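Local structure of UBP3-associated protein BRE5 (Saccharomyces cerevisiae, 2QIY) at residues Phe16-Asn21 / Ile104-Thr109. The protein acts with UBP3 to cleave ubiquitin, leading to the mono-ubiquitination of Sec23, and is represented here by its N-terminal NTF2-like domain. Sequence-based numbering, arbitrary orientation.
Sequences FAFLQN and ILIMAT
The helical turn that sets F18 and L19 against I106 is closed by the backbone hydrogen bond from N21 N to A17 O, 2.9 Å long, with Q20 N bonded to F16 O just before it. Between helix and strand the contact itself is wholly apolar. I106 faces both helix residues and gives one branch to each. With its CG1 anti to the carbonyl carbon (chi1 -56°), CD1 reaches the ring of F18 obliquely and lies 3.9 Å from F18 CD1. The other branch, CG2, meets L19 CD2 at 4.0 Å, the leucine and isoleucine lying alongside one another and pointing opposite ways. The same methyl, L19 CD2, also touches A108 CB, 4.3 Å away, and the leucine packs on I92 of strand 85-97 as well. The helix and strand segments run at 56° to each other, their axes approaching to 10.4 Å. F126 on the adjacent strand 120-130 enlarges the cluster: its ring meets that of F18 edge-to-face, L19 also touches it, and its backbone is hydrogen-bonded to that of I106. The alternate strand residues L105, M107 and T109 pack against the second subunit. A long N-terminal helix resting on one face of a curved sheet, with the other face used for dimerisation, is characteristic of the NTF2-like fold.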
loop_
_atom_site.group_PDB
_atom_site.type_symbol
_atom_site.label_atom_id
_atom_site.label_comp_id
_atom_site.label_asym_id
_atom_site.label_seq_id
_atom_site.Cartn_x
_atom_site.Cartn_y
_atom_site.Cartn_z
ATOM N N PHE A 16 4.123 14.414 -4.817
ATOM C CA PHE A 16 2.811 14.971 -5.081
ATOM C C PHE A 16 2.632 15.230 -6.578
ATOM O O PHE A 16 1.594 14.852 -7.150
ATOM C CB PHE A 16 2.574 16.234 -4.257
ATOM C CG PHE A 16 1.178 16.762 -4.363
ATOM C CD1 PHE A 16 0.188 16.323 -3.489
ATOM C CD2 PHE A 16 0.851 17.712 -5.337
ATOM C CE1 PHE A 16 -1.116 16.820 -3.579
ATOM C CE2 PHE A 16 -0.447 18.218 -5.440
ATOM C CZ PHE A 16 -1.436 17.771 -4.558
ATOM N N ALA A 17 3.655 15.814 -7.207
ATOM C CA ALA A 17 3.657 16.053 -8.657
ATOM C C ALA A 17 3.590 14.746 -9.432
ATOM O O ALA A 17 2.837 14.639 -10.408
ATOM C CB ALA A 17 4.881 16.870 -9.087
ATOM N N PHE A 18 4.366 13.756 -8.998
ATOM C CA PHE A 18 4.341 12.462 -9.661
ATOM C C PHE A 18 2.934 11.881 -9.722
ATOM O O PHE A 18 2.477 11.427 -10.780
ATOM C CB PHE A 18 5.254 11.424 -8.997
ATOM C CG PHE A 18 5.014 10.062 -9.535
ATOM C CD1 PHE A 18 4.190 9.172 -8.856
ATOM C CD2 PHE A 18 5.501 9.712 -10.795
ATOM C CE1 PHE A 18 3.893 7.921 -9.401
ATOM C CE2 PHE A 18 5.208 8.464 -11.361
ATOM C CZ PHE A 18 4.400 7.561 -10.653
ATOM N N LEU A 19 2.257 11.856 -8.580
ATOM C CA LEU A 19 0.951 11.206 -8.504
ATOM C C LEU A 19 -0.054 11.984 -9.329
ATOM O O LEU A 19 -0.837 11.401 -10.081
ATOM C CB LEU A 19 0.481 11.150 -7.058
ATOM C CG LEU A 19 0.583 9.929 -6.136
ATOM C CD1 LEU A 19 1.183 8.636 -6.709
ATOM C CD2 LEU A 19 1.060 10.289 -4.755
ATOM N N GLN A 20 -0.034 13.309 -9.195
ATOM C CA GLN A 20 -0.993 14.120 -9.949
ATOM C C GLN A 20 -0.790 13.922 -11.449
ATOM O O GLN A 20 -1.753 13.676 -12.175
ATOM C CB GLN A 20 -0.958 15.597 -9.528
ATOM C CG GLN A 20 -2.308 16.269 -9.800
ATOM C CD GLN A 20 -2.467 17.646 -9.161
ATOM O OE1 GLN A 20 -1.628 18.099 -8.381
ATOM N NE2 GLN A 20 -3.564 18.319 -9.500
ATOM N N ASN A 21 0.466 13.956 -11.893
ATOM C CA ASN A 21 0.804 13.734 -13.308
ATOM C C ASN A 21 0.434 12.346 -13.849
ATOM O O ASN A 21 -0.089 12.231 -14.966
ATOM C CB ASN A 21 2.277 14.045 -13.574
ATOM C CG ASN A 21 2.592 15.535 -13.444
ATOM O OD1 ASN A 21 1.718 16.387 -13.630
ATOM N ND2 ASN A 21 3.839 15.852 -13.117
ATOM N N ILE A 104 12.755 6.356 -4.992
ATOM C CA ILE A 104 11.690 6.796 -4.097
ATOM C C ILE A 104 10.559 5.777 -4.077
ATOM O O ILE A 104 10.046 5.397 -5.119
ATOM C CB ILE A 104 11.120 8.180 -4.508
ATOM C CG1 ILE A 104 12.244 9.203 -4.700
ATOM C CG2 ILE A 104 10.095 8.670 -3.451
ATOM C CD1 ILE A 104 11.811 10.448 -5.441
ATOM N N LEU A 105 10.196 5.342 -2.873
ATOM C CA LEU A 105 9.030 4.484 -2.609
ATOM C C LEU A 105 7.864 5.377 -2.254
ATOM O O LEU A 105 7.973 6.184 -1.328
ATOM C CB LEU A 105 9.331 3.605 -1.383
ATOM C CG LEU A 105 8.659 2.246 -1.082
ATOM C CD1 LEU A 105 8.538 1.884 0.417
ATOM C CD2 LEU A 105 7.442 1.828 -1.933
ATOM N N ILE A 106 6.750 5.246 -2.987
ATOM C CA ILE A 106 5.562 6.036 -2.733
ATOM C C ILE A 106 4.365 5.114 -2.463
ATOM O O ILE A 106 4.142 4.156 -3.191
ATOM C CB ILE A 106 5.222 6.978 -3.936
ATOM C CG1 ILE A 106 6.410 7.872 -4.279
ATOM C CG2 ILE A 106 3.971 7.809 -3.635
ATOM C CD1 ILE A 106 6.208 8.728 -5.573
ATOM N N MET A 107 3.589 5.403 -1.429
ATOM C CA MET A 107 2.301 4.703 -1.292
ATOM C C MET A 107 1.178 5.714 -1.264
ATOM O O MET A 107 1.262 6.710 -0.531
ATOM C CB MET A 107 2.209 3.942 0.018
ATOM C CG MET A 107 3.083 2.779 0.183
ATOM S SD MET A 107 2.727 2.213 1.866
ATOM C CE MET A 107 1.145 1.473 1.621
ATOM N N ALA A 108 0.122 5.455 -2.035
ATOM C CA ALA A 108 -1.033 6.341 -2.077
ATOM C C ALA A 108 -2.265 5.543 -1.683
ATOM O O ALA A 108 -2.339 4.337 -1.947
ATOM C CB ALA A 108 -1.195 6.879 -3.464
ATOM N N THR A 109 -3.237 6.173 -1.034
ATOM C CA THR A 109 -4.498 5.447 -0.820
ATOM C C THR A 109 -5.606 6.405 -1.130
ATOM O O THR A 109 -5.428 7.632 -1.045
ATOM C CB THR A 109 -4.726 4.924 0.639
ATOM O OG1 THR A 109 -5.114 6.009 1.508
ATOM C CG2 THR A 109 -3.487 4.236 1.202
#